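PDB 3EBR: ChrR-like cupin domain-containing protein from Ralstonia eutropha JMP134, which is of unknown function but belongs to the ChrR-like cupins and adopts the cupin fold in a four-chain assembly. Local coordinates for residues V31-I36 with T43-K48; H59-V64 with E117-D122; G71-K76 with P106-F111. One frame throughout, in Å; residues are numbered along the deposited sequence.

Contact 1 of 3, residues V31-I36 with T43-K48; sequences VKYFKI and TITLLK
F34 holds CG anti to its carbonyl carbon, with chi1 at -71°. L46 does the same at -80°, and the two side chains cross obliquely. L46 CD1 sits at the edge of the F34 ring, near its plane, 3.7 Å from F34 CE2. Y33, T45 and V31 share the face turned away from I44 and L46. Y33 and T45 lie side by side, pointing the same way, with T45 CG2 nearest Y33 CD1. V31 CG2 lies over one face of the Y33 ring, offset toward the rim.

The two segments form the antiparallel hairpin of strands 30-37 and 42-49, part of the six-strand sheet of this cupin. K32 and L46 pair in both directions: K32 N to L46 O is 3.0 Å and L46 N to K32 O is 3.1 Å. The register slips by one at a classic beta bulge, where F34 and K35 sit opposite I44. I44 O takes F34 N at 3.0 Å and, weakly, K35 N at 3.4 Å. I44 N bonds K35 O at 3.0 Å. The second subunit packs on the side of I44 and L46, with its V87 on F34, I65 on I44 and Y67 on L46.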
ATOM      1  N   VAL A  31       9.609  -8.639  21.594  1.00 42.16           N
ATOM      2  CA  VAL A  31       9.094  -7.776  20.529  1.00 42.25           C
ATOM      3  C   VAL A  31       9.121  -6.326  21.015  1.00 43.19           C
ATOM      4  O   VAL A  31       9.008  -6.089  22.212  1.00 44.28           O
ATOM      5  CB  VAL A  31       7.651  -8.184  20.108  1.00 42.31           C
ATOM      6  CG1 VAL A  31       6.681  -8.094  21.291  1.00 40.55           C
ATOM      7  CG2 VAL A  31       7.137  -7.345  18.922  1.00 39.59           C
ATOM      8  N   LYS A  32       9.332  -5.379  20.099  1.00 43.74           N
ATOM      9  CA  LYS A  32       9.319  -3.945  20.398  1.00 44.27           C
ATOM     10  C   LYS A  32       8.425  -3.328  19.324  1.00 43.61           C
ATOM     11  O   LYS A  32       8.729  -3.461  18.143  1.00 42.48           O
ATOM     12  CB  LYS A  32      10.729  -3.344  20.399  1.00 44.73           C
ATOM     13  CG  LYS A  32      10.783  -1.816  20.691  1.00 46.70           C
ATOM     14  CD  LYS A  32      12.187  -1.218  20.673  1.00 45.16           C
ATOM     15  CE  LYS A  32      13.013  -1.624  21.874  1.00 48.89           C
ATOM     16  NZ  LYS A  32      14.403  -1.070  21.812  1.00 47.75           N
ATOM     17  N   TYR A  33       7.336  -2.673  19.730  1.00 43.27           N
ATOM     18  CA  TYR A  33       6.387  -2.047  18.796  1.00 43.59           C
ATOM     19  C   TYR A  33       6.699  -0.576  18.509  1.00 43.89           C
ATOM     20  O   TYR A  33       6.792   0.227  19.440  1.00 43.40           O
ATOM     21  CB  TYR A  33       4.948  -2.165  19.325  1.00 43.69           C
ATOM     22  CG  TYR A  33       4.480  -3.593  19.405  1.00 42.92           C
ATOM     23  CD1 TYR A  33       4.030  -4.245  18.264  1.00 42.20           C
ATOM     24  CD2 TYR A  33       4.491  -4.300  20.612  1.00 40.65           C
ATOM     25  CE1 TYR A  33       3.610  -5.561  18.306  1.00 40.33           C
ATOM     26  CE2 TYR A  33       4.061  -5.624  20.664  1.00 40.12           C
ATOM     27  CZ  TYR A  33       3.621  -6.240  19.501  1.00 42.06           C
ATOM     28  OH  TYR A  33       3.213  -7.537  19.497  1.00 43.88           O
ATOM     29  N   PHE A  34       6.858  -0.248  17.223  1.00 44.16           N
ATOM     30  CA  PHE A  34       7.111   1.122  16.745  1.00 44.46           C
ATOM     31  C   PHE A  34       5.876   1.757  16.115  1.00 45.59           C
ATOM     32  O   PHE A  34       5.668   2.953  16.279  1.00 48.14           O
ATOM     33  CB  PHE A  34       8.270   1.157  15.748  1.00 44.23           C
ATOM     34  CG  PHE A  34       9.606   0.910  16.377  1.00 45.18           C
ATOM     35  CD1 PHE A  34      10.344   1.969  16.892  1.00 45.31           C
ATOM     36  CD2 PHE A  34      10.120  -0.370  16.475  1.00 46.19           C
ATOM     37  CE1 PHE A  34      11.579   1.759  17.480  1.00 42.96           C
ATOM     38  CE2 PHE A  34      11.358  -0.590  17.067  1.00 48.22           C
ATOM     39  CZ  PHE A  34      12.090   0.479  17.568  1.00 46.16           C
ATOM     40  N   LYS A  35       5.092   0.984  15.363  1.00 45.56           N
ATOM     41  CA  LYS A  35       3.898   1.500  14.723  1.00 45.53           C
ATOM     42  C   LYS A  35       2.881   0.365  14.657  1.00 44.69           C
ATOM     43  O   LYS A  35       3.274  -0.774  14.495  1.00 42.65           O
ATOM     44  CB  LYS A  35       4.251   1.999  13.318  1.00 46.41           C
ATOM     45  CG  LYS A  35       3.442   3.185  12.814  1.00 51.33           C
ATOM     46  CD  LYS A  35       3.907   4.441  13.572  1.00 59.46           C
ATOM     47  CE  LYS A  35       3.175   5.671  13.192  1.00 59.37           C
ATOM     48  NZ  LYS A  35       3.542   6.772  14.134  1.00 64.59           N
ATOM     49  N   ILE A  36       1.599   0.669  14.855  1.00 44.59           N
ATOM     50  CA  ILE A  36       0.514  -0.310  14.809  1.00 44.15           C
ATOM     51  C   ILE A  36      -0.634   0.377  14.077  1.00 44.98           C
ATOM     52  O   ILE A  36      -1.497   0.950  14.705  1.00 47.63           O
ATOM     53  CB  ILE A  36       0.092  -0.800  16.226  1.00 43.62           C
ATOM     54  CG1 ILE A  36       1.258  -1.456  16.980  1.00 42.17           C
ATOM     55  CG2 ILE A  36      -1.064  -1.785  16.119  1.00 44.73           C
ATOM     56  CD1 ILE A  36       0.881  -2.009  18.371  1.00 41.98           C
ATOM     57  N   THR A  43       2.099  -3.291  11.031  1.00 41.70           N
ATOM     58  CA  THR A  43       2.901  -3.111  12.234  1.00 41.37           C
ATOM     59  C   THR A  43       4.376  -3.047  11.843  1.00 39.30           C
ATOM     60  O   THR A  43       4.790  -3.713  10.895  1.00 36.96           O
ATOM     61  CB  THR A  43       2.727  -4.220  13.272  1.00 40.02           C
ATOM     62  OG1 THR A  43       3.200  -5.439  12.720  1.00 49.33           O
ATOM     63  CG2 THR A  43       1.267  -4.369  13.665  1.00 43.32           C
ATOM     64  N   ILE A  44       5.127  -2.199  12.550  1.00 39.26           N
ATOM     65  CA  ILE A  44       6.568  -2.020  12.375  1.00 39.35           C
ATOM     66  C   ILE A  44       7.150  -2.432  13.723  1.00 38.49           C
ATOM     67  O   ILE A  44       6.767  -1.871  14.746  1.00 39.15           O
ATOM     68  CB  ILE A  44       6.979  -0.591  12.007  1.00 39.11           C
ATOM     69  CG1 ILE A  44       6.363  -0.168  10.664  1.00 41.26           C
ATOM     70  CG2 ILE A  44       8.499  -0.494  11.914  1.00 39.55           C
ATOM     71  CD1 ILE A  44       6.719   1.264  10.229  1.00 37.76           C
ATOM     72  N   THR A  45       8.018  -3.439  13.736  1.00 39.00           N
ATOM     73  CA  THR A  45       8.621  -3.932  14.977  1.00 39.04           C
ATOM     74  C   THR A  45      10.039  -4.455  14.858  1.00 39.43           C
ATOM     75  O   THR A  45      10.515  -4.692  13.758  1.00 40.99           O
ATOM     76  CB  THR A  45       7.816  -5.159  15.530  1.00 37.38           C
ATOM     77  OG1 THR A  45       7.815  -6.202  14.546  1.00 35.18           O
ATOM     78  CG2 THR A  45       6.382  -4.819  15.872  1.00 39.79           C
ATOM     79  N   LEU A  46      10.704  -4.563  16.008  1.00 40.81           N
ATOM     80  CA  LEU A  46      12.011  -5.209  16.154  1.00 41.23           C
ATOM     81  C   LEU A  46      11.568  -6.475  16.843  1.00 42.26           C
ATOM     82  O   LEU A  46      10.651  -6.423  17.674  1.00 42.08           O
ATOM     83  CB  LEU A  46      13.033  -4.447  16.985  1.00 41.06           C
ATOM     84  CG  LEU A  46      13.794  -3.302  16.314  1.00 39.55           C
ATOM     85  CD1 LEU A  46      14.506  -2.477  17.357  1.00 37.08           C
ATOM     86  CD2 LEU A  46      14.776  -3.833  15.267  1.00 37.78           C
ATOM     87  N   LEU A  47      12.185  -7.599  16.501  1.00 44.63           N
ATOM     88  CA  LEU A  47      11.833  -8.893  17.072  1.00 47.28           C
ATOM     89  C   LEU A  47      13.118  -9.625  17.431  1.00 48.05           C
ATOM     90  O   LEU A  47      13.892  -9.930  16.536  1.00 50.58           O
ATOM     91  CB  LEU A  47      10.994  -9.649  16.042  1.00 48.19           C
ATOM     92  CG  LEU A  47      10.295 -10.969  16.349  1.00 52.66           C
ATOM     93  CD1 LEU A  47       9.255 -10.810  17.454  1.00 54.52           C
ATOM     94  CD2 LEU A  47       9.639 -11.485  15.078  1.00 49.58           C
ATOM     95  N   LYS A  48      13.362  -9.847  18.732  1.00 48.45           N
ATOM     96  CA  LYS A  48      14.555 -10.542  19.255  1.00 47.76           C
ATOM     97  C   LYS A  48      14.177 -11.989  19.540  1.00 47.77           C
ATOM     98  O   LYS A  48      13.100 -12.250  20.090  1.00 48.84           O
ATOM     99  CB  LYS A  48      15.116  -9.850  20.513  1.00 47.83           C
ATOM    100  CG  LYS A  48      16.269 -10.570  21.265  1.00 48.48           C
ATOM    101  CD  LYS A  48      16.874  -9.694  22.376  1.00 47.87           C
TER

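Contact 2 of 3, residues H59-V64 with E117-D122; sequences HHTGTV and ELLYLD
H59 and L119 form the hydrogen-bonded pair of a short antiparallel strand pairing in the five-strand sheet of the cupin fold. Strand 58-60 meets strand 118-121 here, against the third subunit. The histidine-rich segment probably corresponds to the first cupin motif.

H59 N to L119 O is 2.8 Å, and L119 N to H59 O is 2.7 Å. H60 and L118 make the adjoining non-hydrogen-bonded pair. H60 was deposited in two conformers, so the bonds of its ring are doubtful; in the one given, H60 NE2 lies 3.0 Å from T63 O.

The polar ends of H59 and E117 lie buried at the interface with the third subunit. H59 ND1 bonds R95 NE of its own chain, and H59 NE2 bonds E117 OE2 of the third subunit. E117 OE2 of this chain bonds N132 ND2, and across the interface S93 OG and H59 NE2 of the third subunit.

Past the strand end, T61 continues the contact. T61 N bonds E117 O at 3.1 Å. T61 CG2 reaches L119 CD1, and these side chains cross at about a right angle. The T61 chi1 of 59° sets OG1 between the backbone N and the carbonyl carbon. T61 OG1 accepts E117 N at 2.8 Å, so T61 grips both backbone polar atoms of E117.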
ATOM      1  N   HIS A  59       0.752 -18.759   8.282  1.00 48.55           N
ATOM      2  CA  HIS A  59       0.248 -18.388   6.978  1.00 47.18           C
ATOM      3  C   HIS A  59       0.082 -16.911   7.186  1.00 46.73           C
ATOM      4  O   HIS A  59      -0.485 -16.528   8.218  1.00 46.29           O
ATOM      5  CB  HIS A  59      -1.104 -19.012   6.688  1.00 46.40           C
ATOM      6  CG  HIS A  59      -1.729 -18.557   5.404  1.00 43.91           C
ATOM      7  ND1 HIS A  59      -1.689 -19.307   4.248  1.00 45.55           N
ATOM      8  CD2 HIS A  59      -2.420 -17.436   5.099  1.00 41.42           C
ATOM      9  CE1 HIS A  59      -2.330 -18.667   3.288  1.00 42.50           C
ATOM     10  NE2 HIS A  59      -2.780 -17.528   3.778  1.00 43.31           N
ATOM     11  N   HIS A  60       0.571 -16.102   6.242  0.50 46.30           N
ATOM     12  CA  HIS A  60       0.460 -14.645   6.317  0.50 46.29           C
ATOM     13  C   HIS A  60      -0.399 -14.114   5.160  0.50 45.86           C
ATOM     14  O   HIS A  60      -0.170 -14.476   4.004  0.50 44.77           O
ATOM     15  CB  HIS A  60       1.837 -13.987   6.351  0.50 46.61           C
ATOM     16  CG  HIS A  60       1.762 -12.511   6.528  0.50 47.37           C
ATOM     17  ND1 HIS A  60       1.105 -11.932   7.589  0.50 46.87           N
ATOM     18  CD2 HIS A  60       2.279 -11.496   5.807  0.50 49.09           C
ATOM     19  CE1 HIS A  60       1.187 -10.622   7.492  0.50 43.72           C
ATOM     20  NE2 HIS A  60       1.907 -10.329   6.427  0.50 46.89           N
ATOM     21  N   THR A  61      -1.366 -13.246   5.486  1.00 46.11           N
ATOM     22  CA  THR A  61      -2.301 -12.676   4.509  1.00 46.26           C
ATOM     23  C   THR A  61      -1.801 -11.550   3.589  1.00 46.89           C
ATOM     24  O   THR A  61      -2.333 -11.406   2.485  1.00 48.41           O
ATOM     25  CB  THR A  61      -3.575 -12.188   5.259  1.00 46.13           C
ATOM     26  OG1 THR A  61      -3.220 -11.203   6.234  1.00 46.12           O
ATOM     27  CG2 THR A  61      -4.275 -13.363   5.957  1.00 44.62           C
ATOM     28  N   GLY A  62      -0.823 -10.759   4.037  1.00 47.10           N
ATOM     29  CA  GLY A  62      -0.258  -9.655   3.236  1.00 46.91           C
ATOM     30  C   GLY A  62       1.227  -9.857   3.032  1.00 47.26           C
ATOM     31  O   GLY A  62       1.674 -10.979   2.850  1.00 49.74           O
ATOM     32  N   THR A  63       1.997  -8.782   3.041  1.00 46.14           N
ATOM     33  CA  THR A  63       3.438  -8.865   2.834  1.00 45.13           C
ATOM     34  C   THR A  63       4.188  -8.684   4.137  1.00 44.91           C
ATOM     35  O   THR A  63       3.606  -8.279   5.149  1.00 46.75           O
ATOM     36  CB  THR A  63       3.899  -7.790   1.851  1.00 44.66           C
ATOM     37  OG1 THR A  63       3.519  -6.512   2.357  1.00 46.40           O
ATOM     38  CG2 THR A  63       3.255  -7.995   0.492  1.00 43.53           C
ATOM     39  N   VAL A  64       5.473  -9.029   4.105  1.00 43.45           N
ATOM     40  CA  VAL A  64       6.383  -8.872   5.226  1.00 42.82           C
ATOM     41  C   VAL A  64       7.755  -8.492   4.666  1.00 42.77           C
ATOM     42  O   VAL A  64       8.263  -9.204   3.805  1.00 45.06           O
ATOM     43  CB  VAL A  64       6.569 -10.143   6.081  1.00 43.92           C
ATOM     44  CG1 VAL A  64       7.504  -9.851   7.260  1.00 46.04           C
ATOM     45  CG2 VAL A  64       5.265 -10.651   6.612  1.00 42.57           C
ATOM     46  N   GLU A 117      -2.541 -10.013   8.683  1.00 47.87           N
ATOM     47  CA  GLU A 117      -2.528 -10.911   9.833  1.00 47.43           C
ATOM     48  C   GLU A 117      -1.634 -12.119   9.639  1.00 47.82           C
ATOM     49  O   GLU A 117      -1.397 -12.527   8.511  1.00 48.23           O
ATOM     50  CB  GLU A 117      -3.942 -11.410  10.117  1.00 47.33           C
ATOM     51  CG  GLU A 117      -4.970 -10.306  10.227  1.00 47.99           C
ATOM     52  CD  GLU A 117      -6.300 -10.769  10.768  1.00 52.79           C
ATOM     53  OE1 GLU A 117      -6.610 -11.982  10.741  1.00 57.53           O
ATOM     54  OE2 GLU A 117      -7.057  -9.894  11.209  1.00 53.01           O
ATOM     55  N   LEU A 118      -1.160 -12.669  10.763  1.00 48.73           N
ATOM     56  CA  LEU A 118      -0.320 -13.868  10.838  1.00 48.66           C
ATOM     57  C   LEU A 118      -1.201 -14.971  11.430  1.00 47.02           C
ATOM     58  O   LEU A 118      -1.503 -14.923  12.618  1.00 46.82           O
ATOM     59  CB  LEU A 118       0.920 -13.644  11.712  1.00 48.81           C
ATOM     60  CG  LEU A 118       2.020 -12.696  11.234  1.00 50.96           C
ATOM     61  CD1 LEU A 118       3.023 -12.439  12.350  1.00 53.89           C
ATOM     62  CD2 LEU A 118       2.719 -13.261  10.027  1.00 53.92           C
ATOM     63  N   LEU A 119      -1.617 -15.931  10.606  1.00 46.02           N
ATOM     64  CA  LEU A 119      -2.460 -17.061  11.020  1.00 45.79           C
ATOM     65  C   LEU A 119      -1.550 -18.248  11.346  1.00 44.95           C
ATOM     66  O   LEU A 119      -1.012 -18.867  10.436  1.00 45.53           O
ATOM     67  CB  LEU A 119      -3.458 -17.412   9.911  1.00 45.66           C
ATOM     68  CG  LEU A 119      -4.379 -16.283   9.418  1.00 46.11           C
ATOM     69  CD1 LEU A 119      -5.183 -16.745   8.204  1.00 46.27           C
ATOM     70  CD2 LEU A 119      -5.300 -15.789  10.523  1.00 46.51           C
ATOM     71  N   TYR A 120      -1.369 -18.553  12.632  1.00 44.47           N
ATOM     72  CA  TYR A 120      -0.499 -19.666  13.075  1.00 44.53           C
ATOM     73  C   TYR A 120      -1.221 -20.987  12.862  1.00 44.31           C
ATOM     74  O   TYR A 120      -2.419 -21.066  13.130  1.00 43.32           O
ATOM     75  CB  TYR A 120      -0.039 -19.464  14.522  1.00 44.34           C
ATOM     76  CG  TYR A 120       0.821 -18.223  14.630  1.00 47.04           C
ATOM     77  CD1 TYR A 120       2.199 -18.283  14.400  1.00 46.14           C
ATOM     78  CD2 TYR A 120       0.257 -16.976  14.899  1.00 45.84           C
ATOM     79  CE1 TYR A 120       2.998 -17.134  14.466  1.00 44.70           C
ATOM     80  CE2 TYR A 120       1.041 -15.838  14.966  1.00 45.72           C
ATOM     81  CZ  TYR A 120       2.411 -15.909  14.752  1.00 46.20           C
ATOM     82  OH  TYR A 120       3.185 -14.763  14.824  1.00 42.34           O
ATOM     83  N   LEU A 121      -0.478 -22.004  12.401  1.00 45.85           N
ATOM     84  CA  LEU A 121      -1.021 -23.326  12.062  1.00 46.87           C
ATOM     85  C   LEU A 121      -0.481 -24.538  12.824  1.00 47.75           C
ATOM     86  O   LEU A 121       0.615 -24.475  13.375  1.00 49.36           O
ATOM     87  CB  LEU A 121      -0.753 -23.584  10.573  1.00 46.87           C
ATOM     88  CG  LEU A 121      -1.243 -22.555   9.547  1.00 47.02           C
ATOM     89  CD1 LEU A 121      -0.807 -22.992   8.161  1.00 47.59           C
ATOM     90  CD2 LEU A 121      -2.745 -22.362   9.588  1.00 48.11           C
ATOM     91  N   ASP A 122      -1.274 -25.626  12.827  1.00 48.23           N
ATOM     92  CA  ASP A 122      -0.927 -26.936  13.425  1.00 48.69           C
ATOM     93  C   ASP A 122      -0.243 -27.754  12.353  1.00 49.59           C
ATOM     94  O   ASP A 122      -0.177 -27.312  11.202  1.00 49.81           O
ATOM     95  CB  ASP A 122      -2.164 -27.751  13.890  1.00 48.13           C
ATOM     96  CG  ASP A 122      -2.755 -27.259  15.169  1.00 49.51           C
TER

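Contact 3 of 3, residues G71-K76 with P106-F111; sequences GSWRYK and PDIITF
The backbones of G71 and I108 approach with their CA atoms 4.4 Å apart, and no hydrogen bond joins the two segments. G71 has a positive phi, 83°, a conformation that favours glycine. Its CA lies beside the carbonyl oxygens of P106 and D107.

The side chains of W73, I108 and T110 carry the rest of the contact. W73 has CG between its backbone N and carbonyl carbon, chi1 61°. The pyrrole side of the indole turns to the other segment. I108 CG2 touches W73 CD1 at 3.7 Å, and T110 CG2 lies 3.6 Å from W73 NE1. Both side chains cross the tryptophan at about a right angle. I108 also splits its branches: CG2 goes to W73, while CG1 rests on S72 O at 3.4 Å. This is van der Waals packing around one buried indole. The indole N-H is used elsewhere, in a hydrogen bond to T68 OG1, and T110 OG1 bonds N112. The far side of the indole packs within its own segment, where W73 CZ3 lies over one face of the Y75 ring, offset toward the rim.

The contact bridges the two sheets of the cupin fold. Strand 73-75 is an outermost strand of the five-strand sheet, beside strand 94-100. Strand 108-115 belongs to the six-strand sheet, between strands 42-49 and 64-70, and V66 of the latter touches both W73 and T110.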
ATOM      1  N   GLY A  71      22.355 -11.749  13.658  1.00 43.51           N
ATOM      2  CA  GLY A  71      22.087 -13.169  13.695  1.00 42.76           C
ATOM      3  C   GLY A  71      21.741 -13.687  12.318  1.00 42.93           C
ATOM      4  O   GLY A  71      21.763 -12.932  11.336  1.00 42.38           O
ATOM      5  N   SER A  72      21.462 -14.990  12.243  1.00 43.87           N
ATOM      6  CA  SER A  72      21.085 -15.645  10.986  1.00 43.71           C
ATOM      7  C   SER A  72      19.879 -16.537  11.212  1.00 43.96           C
ATOM      8  O   SER A  72      19.753 -17.155  12.267  1.00 45.37           O
ATOM      9  CB  SER A  72      22.232 -16.463  10.400  1.00 43.46           C
ATOM     10  OG  SER A  72      23.401 -15.681  10.276  1.00 39.34           O
ATOM     11  N   TRP A  73      19.003 -16.597  10.217  1.00 44.10           N
ATOM     12  CA  TRP A  73      17.795 -17.408  10.287  1.00 44.77           C
ATOM     13  C   TRP A  73      17.388 -17.815   8.883  1.00 45.48           C
ATOM     14  O   TRP A  73      18.000 -17.389   7.900  1.00 45.18           O
ATOM     15  CB  TRP A  73      16.684 -16.639  11.008  1.00 44.52           C
ATOM     16  CG  TRP A  73      16.306 -15.377  10.325  1.00 47.41           C
ATOM     17  CD1 TRP A  73      16.870 -14.158  10.502  1.00 46.12           C
ATOM     18  CD2 TRP A  73      15.276 -15.209   9.347  1.00 46.05           C
ATOM     19  NE1 TRP A  73      16.266 -13.244   9.692  1.00 47.78           N
ATOM     20  CE2 TRP A  73      15.282 -13.857   8.968  1.00 47.07           C
ATOM     21  CE3 TRP A  73      14.356 -16.076   8.752  1.00 45.31           C
ATOM     22  CZ2 TRP A  73      14.395 -13.340   8.020  1.00 45.91           C
ATOM     23  CZ3 TRP A  73      13.487 -15.576   7.812  1.00 45.91           C
ATOM     24  CH2 TRP A  73      13.504 -14.217   7.451  1.00 47.29           C
ATOM     25  N   ARG A  74      16.360 -18.649   8.812  1.00 47.01           N
ATOM     26  CA  ARG A  74      15.830 -19.158   7.555  1.00 48.80           C
ATOM     27  C   ARG A  74      14.446 -19.736   7.731  1.00 49.39           C
ATOM     28  O   ARG A  74      13.969 -19.870   8.858  1.00 49.54           O
ATOM     29  CB  ARG A  74      16.760 -20.253   7.025  1.00 48.74           C
ATOM     30  CG  ARG A  74      17.093 -21.365   8.055  1.00 50.33           C
ATOM     31  CD  ARG A  74      18.050 -22.380   7.480  1.00 52.65           C
ATOM     32  NE  ARG A  74      17.374 -23.382   6.659  1.00 56.77           N
ATOM     33  CZ  ARG A  74      16.971 -24.595   7.061  1.00 56.79           C
ATOM     34  NH1 ARG A  74      17.172 -25.058   8.311  1.00 57.15           N
ATOM     35  NH2 ARG A  74      16.362 -25.388   6.175  1.00 60.93           N
ATOM     36  N   TYR A  75      13.813 -20.050   6.604  1.00 51.33           N
ATOM     37  CA  TYR A  75      12.516 -20.696   6.570  1.00 52.01           C
ATOM     38  C   TYR A  75      12.792 -22.131   6.189  1.00 53.04           C
ATOM     39  O   TYR A  75      13.626 -22.369   5.307  1.00 54.06           O
ATOM     40  CB  TYR A  75      11.560 -20.071   5.553  1.00 52.41           C
ATOM     41  CG  TYR A  75      11.181 -18.645   5.847  1.00 51.80           C
ATOM     42  CD1 TYR A  75      10.542 -18.320   7.043  1.00 50.37           C
ATOM     43  CD2 TYR A  75      11.383 -17.626   4.913  1.00 56.69           C
ATOM     44  CE1 TYR A  75      10.144 -17.023   7.329  1.00 51.04           C
ATOM     45  CE2 TYR A  75      10.985 -16.300   5.195  1.00 55.36           C
ATOM     46  CZ  TYR A  75      10.357 -16.020   6.401  1.00 54.13           C
ATOM     47  OH  TYR A  75       9.999 -14.742   6.721  1.00 54.75           O
ATOM     48  N   LYS A  76      12.112 -23.085   6.842  1.00 54.31           N
ATOM     49  CA  LYS A  76      12.255 -24.523   6.525  1.00 54.67           C
ATOM     50  C   LYS A  76      11.815 -24.868   5.088  1.00 55.02           C
ATOM     51  O   LYS A  76      12.300 -25.836   4.516  1.00 55.86           O
ATOM     52  CB  LYS A  76      11.441 -25.412   7.481  1.00 55.19           C
ATOM     53  CG  LYS A  76      11.851 -25.406   8.945  1.00 57.17           C
ATOM     54  CD  LYS A  76      11.039 -26.440   9.759  1.00 54.74           C
ATOM     55  N   PRO A 106      24.911 -15.911  18.073  1.00 42.15           N
ATOM     56  CA  PRO A 106      24.221 -14.641  18.378  1.00 42.29           C
ATOM     57  C   PRO A 106      22.700 -14.700  18.279  1.00 43.42           C
ATOM     58  O   PRO A 106      22.160 -15.483  17.493  1.00 43.56           O
ATOM     59  CB  PRO A 106      24.774 -13.659  17.333  1.00 42.22           C
ATOM     60  CG  PRO A 106      25.633 -14.435  16.423  1.00 43.24           C
ATOM     61  CD  PRO A 106      25.968 -15.726  17.055  1.00 42.41           C
ATOM     62  N   ASP A 107      22.029 -13.884  19.093  1.00 44.55           N
ATOM     63  CA  ASP A 107      20.567 -13.830  19.106  1.00 44.66           C
ATOM     64  C   ASP A 107      20.130 -13.144  17.828  1.00 43.83           C
ATOM     65  O   ASP A 107      20.831 -12.267  17.322  1.00 42.76           O
ATOM     66  CB  ASP A 107      20.035 -13.094  20.339  1.00 45.63           C
ATOM     67  CG  ASP A 107      20.436 -13.763  21.660  1.00 48.55           C
ATOM     68  OD1 ASP A 107      20.949 -14.915  21.658  1.00 54.87           O
ATOM     69  OD2 ASP A 107      20.228 -13.121  22.711  1.00 52.72           O
ATOM     70  N   ILE A 108      18.982 -13.565  17.311  1.00 44.14           N
ATOM     71  CA  ILE A 108      18.437 -13.052  16.067  1.00 43.15           C
ATOM     72  C   ILE A 108      17.597 -11.820  16.352  1.00 43.68           C
ATOM     73  O   ILE A 108      16.618 -11.931  17.079  1.00 43.71           O
ATOM     74  CB  ILE A 108      17.560 -14.109  15.320  1.00 42.88           C
ATOM     75  CG1 ILE A 108      18.387 -15.303  14.817  1.00 41.85           C
ATOM     76  CG2 ILE A 108      16.852 -13.488  14.111  1.00 40.73           C
ATOM     77  CD1 ILE A 108      18.965 -16.238  15.858  1.00 36.37           C
ATOM     78  N   ILE A 109      18.003 -10.665  15.810  1.00 43.89           N
ATOM     79  CA  ILE A 109      17.267  -9.405  15.928  1.00 43.36           C
ATOM     80  C   ILE A 109      16.843  -9.091  14.500  1.00 43.65           C
ATOM     81  O   ILE A 109      17.690  -9.125  13.602  1.00 45.32           O
ATOM     82  CB  ILE A 109      18.098  -8.226  16.465  1.00 44.79           C
ATOM     83  CG1 ILE A 109      18.836  -8.564  17.776  1.00 45.16           C
ATOM     84  CG2 ILE A 109      17.186  -6.996  16.662  1.00 36.93           C
ATOM     85  CD1 ILE A 109      17.951  -8.829  18.935  1.00 49.45           C
ATOM     86  N   THR A 110      15.561  -8.798  14.275  1.00 43.37           N
ATOM     87  CA  THR A 110      15.048  -8.469  12.935  1.00 42.62           C
ATOM     88  C   THR A 110      14.100  -7.284  12.961  1.00 42.10           C
ATOM     89  O   THR A 110      13.295  -7.181  13.875  1.00 42.68           O
ATOM     90  CB  THR A 110      14.278  -9.654  12.298  1.00 43.05           C
ATOM     91  OG1 THR A 110      13.126  -9.978  13.091  1.00 40.01           O
ATOM     92  CG2 THR A 110      15.178 -10.882  12.162  1.00 43.34           C
ATOM     93  N   PHE A 111      14.208  -6.409  11.956  1.00 41.93           N
ATOM     94  CA  PHE A 111      13.349  -5.239  11.784  1.00 40.37           C
ATOM     95  C   PHE A 111      12.322  -5.706  10.776  1.00 39.93           C
ATOM     96  O   PHE A 111      12.678  -5.998   9.645  1.00 38.71           O
ATOM     97  CB  PHE A 111      14.113  -4.021  11.290  1.00 39.29           C
ATOM     98  CG  PHE A 111      13.231  -2.846  11.004  1.00 38.18           C
ATOM     99  CD1 PHE A 111      12.649  -2.142  12.048  1.00 40.40           C
ATOM    100  CD2 PHE A 111      12.999  -2.420   9.697  1.00 39.89           C
ATOM    101  CE1 PHE A 111      11.832  -1.052  11.802  1.00 38.43           C
ATOM    102  CE2 PHE A 111      12.185  -1.311   9.444  1.00 39.45           C
ATOM    103  CZ  PHE A 111      11.593  -0.637  10.500  1.00 37.36           C
TER

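Contacts 1 and 3 are joined directly, because strands 42-49 and 108-115 are neighbours in one sheet. Their centres are 15 Å apart. L47 N lies 2.9 Å from T110 O, a probable hydrogen bond, and I44 CG2 packs on F111 CE1. Contact 2 touches neither: its nearest atoms are about 7 Å from contact 1 and about 6 Å from contact 3. Chain continuity links it, since strand 108-115 leads on to strand 118-121. Contacts 1 and 3 reach the second subunit, contact 2 the third. PEG, probably from the crystallisation liquor, occurs near each: about 3 Å from the T43 side chain, about 4 Å from those of L118 and W73.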